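Local atomic coordinates of acinetobacter secreted protease CpaA (Acinetobacter nosocomialis M2, PDB entry 6O38), a protein that probably cleaves proteins as a zinc metalloprotease secreted through the type II system with the help of its chaperone CpaB. Residues K286-D289 with I294-I297; L306-S311 with P317-P322. All coordinates share one frame; numbering follows the deposited sequence.

Contact 1 of 2, residues K286-D289 with I294-I297; sequences KVID and IPAI
Ile288, the last residue of strand 277-288, meets Ile294 and Pro295 with two different ends of its forked side chain. Its short branch does the closer work: CG2 of Ile288 lies 3.7 Å from CG1 of Ile294, and the two side chains cross at a slant. The longer branch is extended (chi2 176°), and its end methyl, CD1 of Ile288, reaches the CD corner of the Pro295 ring, 4.1 Å away. In Ile294, CG1 stands anti to the carbonyl carbon (chi1 -61°), which brings this methylene to Ile288. Branched aliphatic groups suit the place, since one isoleucine can fill two neighbouring spots, and a proline gives the loop a rigid apolar edge without a backbone N-H to satisfy. This is apolar packing of a strand end against the loop that follows it, with both isoleucines buried and Pro295 nearer the surface. Between the segments, Asp289 OD1 makes weak hydrogen bonds to Ala292 N and Thr291 OG1. The contact lies where strand 277-288 passes into the loop toward strand 305-310: Ile288 is hydrogen-bonded through its backbone to Lys307 and Lys309, while Ile294 packs on Val308 and Leu310 of that strand and on Leu319 of strand 318-320.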
loop_
_atom_site.group_PDB
_atom_site.type_symbol
_atom_site.label_atom_id
_atom_site.label_comp_id
_atom_site.label_asym_id
_atom_site.label_seq_id
_atom_site.Cartn_x
_atom_site.Cartn_y
_atom_site.Cartn_z
ATOM N N LYS A 286 18.594 -1.778 -0.119
ATOM C CA LYS A 286 19.441 -2.644 -0.926
ATOM C C LYS A 286 19.066 -4.098 -0.671
ATOM O O LYS A 286 19.031 -4.545 0.480
ATOM C CB LYS A 286 20.916 -2.407 -0.605
ATOM C CG LYS A 286 21.879 -3.280 -1.397
ATOM C CD LYS A 286 23.324 -2.936 -1.067
ATOM C CE LYS A 286 24.298 -3.819 -1.833
ATOM N NZ LYS A 286 23.918 -3.964 -3.267
ATOM N N VAL A 287 18.778 -4.833 -1.741
ATOM C CA VAL A 287 18.280 -6.200 -1.648
ATOM C C VAL A 287 19.243 -7.120 -2.384
ATOM O O VAL A 287 19.484 -6.948 -3.585
ATOM C CB VAL A 287 16.860 -6.330 -2.221
ATOM C CG1 VAL A 287 16.419 -7.785 -2.220
ATOM C CG2 VAL A 287 15.888 -5.473 -1.425
ATOM N N ILE A 288 19.794 -8.091 -1.662
ATOM C CA ILE A 288 20.556 -9.187 -2.248
ATOM C C ILE A 288 19.621 -10.391 -2.260
ATOM O O ILE A 288 19.425 -11.051 -1.234
ATOM C CB ILE A 288 21.841 -9.469 -1.466
ATOM C CG1 ILE A 288 22.639 -8.180 -1.264
ATOM C CG2 ILE A 288 22.685 -10.508 -2.188
ATOM C CD1 ILE A 288 23.886 -8.358 -0.422
ATOM N N ASP A 289 19.040 -10.688 -3.421
ATOM C CA ASP A 289 17.970 -11.669 -3.496
ATOM C C ASP A 289 18.532 -13.085 -3.610
ATOM O O ASP A 289 19.744 -13.308 -3.638
ATOM C CB ASP A 289 17.026 -11.341 -4.655
ATOM C CG ASP A 289 17.736 -11.261 -5.997
ATOM O OD1 ASP A 289 18.930 -11.617 -6.079
ATOM O OD2 ASP A 289 17.090 -10.841 -6.982
ATOM N N ILE A 294 25.851 -13.641 -2.061
ATOM C CA ILE A 294 25.849 -13.004 -0.748
ATOM C C ILE A 294 27.275 -13.041 -0.207
ATOM O O ILE A 294 27.867 -14.124 -0.118
ATOM C CB ILE A 294 24.877 -13.700 0.217
ATOM C CG1 ILE A 294 23.449 -13.620 -0.323
ATOM C CG2 ILE A 294 24.966 -13.080 1.603
ATOM C CD1 ILE A 294 22.467 -14.493 0.420
ATOM N N PRO A 295 27.861 -11.905 0.157
ATOM C CA PRO A 295 29.215 -11.919 0.713
ATOM C C PRO A 295 29.223 -12.383 2.161
ATOM O O PRO A 295 28.273 -12.164 2.917
ATOM C CB PRO A 295 29.655 -10.455 0.599
ATOM C CG PRO A 295 28.380 -9.685 0.694
ATOM C CD PRO A 295 27.308 -10.542 0.066
ATOM N N ALA A 296 30.323 -13.040 2.539
ATOM C CA ALA A 296 30.457 -13.530 3.908
ATOM C C ALA A 296 30.443 -12.380 4.907
ATOM O O ALA A 296 29.881 -12.504 6.002
ATOM C CB ALA A 296 31.737 -14.351 4.051
ATOM N N ILE A 297 31.052 -11.255 4.547
ATOM C CA ILE A 297 30.988 -10.028 5.331
ATOM C C ILE A 297 30.046 -9.083 4.600
ATOM O O ILE A 297 30.338 -8.649 3.479
ATOM C CB ILE A 297 32.374 -9.399 5.528
ATOM C CG1 ILE A 297 33.304 -10.376 6.251
ATOM C CG2 ILE A 297 32.260 -8.089 6.294
ATOM C CD1 ILE A 297 34.652 -9.788 6.609
#

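Contact 2 of 2, residues L306-S311 with P317-P322; sequences LKVKLS and PTLQLP
Leu319 reaches across to both Val308 and Leu310, and it gives up more surface than any other residue here. Its CD1 meets CD1 of Leu310 tip to tip at 4.1 Å, while CG1 of Val308 lies 4.4 Å from the same methyl of Leu319. In Leu319, CG is turned anti to the carbonyl carbon (chi1 -71°) and the side chain then runs on extended to CD1, so one methyl serves two partners. At the other end the touch is lighter and single, with CD2 of Leu306 4.4 Å from CG of Pro322. The touching parts, 306-310 and 319-322, run nearly antiparallel (173°), yet their backbones are too distant to pair: the CA atoms of Val308 and Leu319 are 10.1 Å apart, the spacing of two layers facing each other through side chains, with Ile294 of the preceding loop in the same interior. Leucine and valine suit such a place, whereas Lys307 and Lys309 point out of it on the other face of their strand, where Lys307 NZ forms a salt bridge with Glu410 OE2. Lys309 NZ makes a long, weak ion pair with Glu103 of the CpaB chaperone chain. This facing of strands is consistent with the StcE-type beta-sandwich assigned to the region. Strand 305-310 is bordered by strands 277-288 and 330-335, and Leu319 also packs on Thr341 and Ile343 of strand 341-344.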
loop_
_atom_site.group_PDB
_atom_site.type_symbol
_atom_site.label_atom_id
_atom_site.label_comp_id
_atom_site.label_asym_id
_atom_site.label_seq_id
_atom_site.Cartn_x
_atom_site.Cartn_y
_atom_site.Cartn_z
ATOM N N LEU A 306 19.030 -2.868 4.625
ATOM C CA LEU A 306 19.602 -3.893 3.764
ATOM C C LEU A 306 18.892 -5.207 4.045
ATOM O O LEU A 306 18.764 -5.603 5.209
ATOM C CB LEU A 306 21.110 -4.045 4.009
ATOM C CG LEU A 306 21.771 -5.305 3.434
ATOM C CD1 LEU A 306 21.903 -5.215 1.921
ATOM C CD2 LEU A 306 23.126 -5.562 4.083
ATOM N N LYS A 307 18.431 -5.878 2.993
ATOM C CA LYS A 307 17.737 -7.153 3.123
ATOM C C LYS A 307 18.504 -8.222 2.359
ATOM O O LYS A 307 18.820 -8.041 1.181
ATOM C CB LYS A 307 16.294 -7.070 2.629
ATOM C CG LYS A 307 15.477 -8.318 2.976
ATOM C CD LYS A 307 13.999 -8.139 2.671
ATOM C CE LYS A 307 13.351 -7.139 3.614
ATOM N NZ LYS A 307 11.889 -7.049 3.364
ATOM N N VAL A 308 18.797 -9.332 3.029
ATOM C CA VAL A 308 19.570 -10.432 2.464
ATOM C C VAL A 308 18.668 -11.654 2.388
ATOM O O VAL A 308 18.010 -12.006 3.374
ATOM C CB VAL A 308 20.825 -10.731 3.302
ATOM C CG1 VAL A 308 21.582 -11.904 2.710
ATOM C CG2 VAL A 308 21.707 -9.494 3.383
ATOM N N LYS A 309 18.640 -12.302 1.224
ATOM C CA LYS A 309 17.750 -13.432 0.958
ATOM C C LYS A 309 18.591 -14.685 0.726
ATOM O O LYS A 309 19.113 -14.903 -0.373
ATOM C CB LYS A 309 16.853 -13.138 -0.242
ATOM C CG LYS A 309 15.815 -12.059 0.018
ATOM C CD LYS A 309 14.773 -12.011 -1.086
ATOM C CE LYS A 309 14.005 -10.699 -1.068
ATOM N NZ LYS A 309 12.896 -10.681 -2.065
ATOM N N LEU A 310 18.708 -15.512 1.762
ATOM C CA LEU A 310 19.453 -16.759 1.672
ATOM C C LEU A 310 18.618 -17.838 0.998
ATOM O O LEU A 310 17.430 -17.998 1.289
ATOM C CB LEU A 310 19.883 -17.229 3.062
ATOM C CG LEU A 310 21.049 -16.493 3.721
ATOM C CD1 LEU A 310 21.045 -16.731 5.221
ATOM C CD2 LEU A 310 22.365 -16.946 3.113
ATOM N N SER A 311 19.250 -18.582 0.093
ATOM C CA SER A 311 18.611 -19.694 -0.595
ATOM C C SER A 311 19.615 -20.834 -0.704
ATOM O O SER A 311 20.743 -20.746 -0.211
ATOM C CB SER A 311 18.095 -19.274 -1.975
ATOM O OG SER A 311 19.167 -19.067 -2.880
ATOM N N PRO A 317 27.658 -20.254 5.117
ATOM C CA PRO A 317 27.675 -20.819 6.477
ATOM C C PRO A 317 27.642 -19.763 7.565
ATOM O O PRO A 317 26.967 -19.953 8.584
ATOM C CB PRO A 317 28.979 -21.628 6.497
ATOM C CG PRO A 317 29.846 -20.951 5.489
ATOM C CD PRO A 317 28.915 -20.512 4.394
ATOM N N THR A 318 28.352 -18.652 7.382
ATOM C CA THR A 318 28.384 -17.569 8.352
ATOM C C THR A 318 28.213 -16.238 7.636
ATOM O O THR A 318 28.674 -16.059 6.505
ATOM C CB THR A 318 29.697 -17.548 9.159
ATOM O OG1 THR A 318 30.788 -17.210 8.293
ATOM C CG2 THR A 318 29.966 -18.899 9.804
ATOM N N LEU A 319 27.539 -15.305 8.304
ATOM C CA LEU A 319 27.371 -13.948 7.803
ATOM C C LEU A 319 27.807 -12.967 8.876
ATOM O O LEU A 319 27.431 -13.108 10.045
ATOM C CB LEU A 319 25.922 -13.669 7.392
ATOM C CG LEU A 319 25.402 -14.367 6.135
ATOM C CD1 LEU A 319 23.970 -13.944 5.850
ATOM C CD2 LEU A 319 26.300 -14.059 4.949
ATOM N N GLN A 320 28.592 -11.973 8.476
ATOM C CA GLN A 320 29.038 -10.911 9.366
ATOM C C GLN A 320 28.212 -9.664 9.078
ATOM O O GLN A 320 28.192 -9.179 7.941
ATOM C CB GLN A 320 30.528 -10.629 9.168
ATOM C CG GLN A 320 31.124 -9.622 10.143
ATOM C CD GLN A 320 31.441 -10.231 11.496
ATOM O OE1 GLN A 320 31.302 -11.438 11.697
ATOM N NE2 GLN A 320 31.877 -9.396 12.433
ATOM N N LEU A 321 27.525 -9.160 10.101
ATOM C CA LEU A 321 26.744 -7.944 9.943
ATOM C C LEU A 321 27.668 -6.783 9.571
ATOM O O LEU A 321 28.863 -6.813 9.885
ATOM C CB LEU A 321 25.978 -7.640 11.230
ATOM C CG LEU A 321 24.818 -8.600 11.514
ATOM C CD1 LEU A 321 24.112 -8.246 12.812
ATOM C CD2 LEU A 321 23.834 -8.610 10.352
ATOM N N PRO A 322 27.148 -5.763 8.885
ATOM C CA PRO A 322 28.018 -4.705 8.351
ATOM C C PRO A 322 28.917 -4.099 9.419
ATOM O O PRO A 322 28.482 -3.798 10.532
ATOM C CB PRO A 322 27.023 -3.677 7.804
ATOM C CG PRO A 322 25.824 -4.481 7.449
ATOM C CD PRO A 322 25.745 -5.582 8.468
#

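Contact 1 closes before contact 2 opens, and their centres lie only 6 Å apart, so the two form one continuous apolar interior. Strands 277-288 and 305-310 are parallel neighbours, joined by backbone hydrogen bonds that include those of Lys286 with Thr305 and Lys307. On the facing side, the loop residue Ala296 is probably hydrogen-bonded through its O to Gln320 N, tying the segment 294-297 to strand 318-320, an outermost strand of a small three-stranded sheet in this chain. The loop of contact 1 therefore reaches both layers. Both contacts precede, in the sequence, the zinc-binding histidines His498, His502 and His508, and helix 391-411, which carries Glu410, meets strand 305-310 through Lys307.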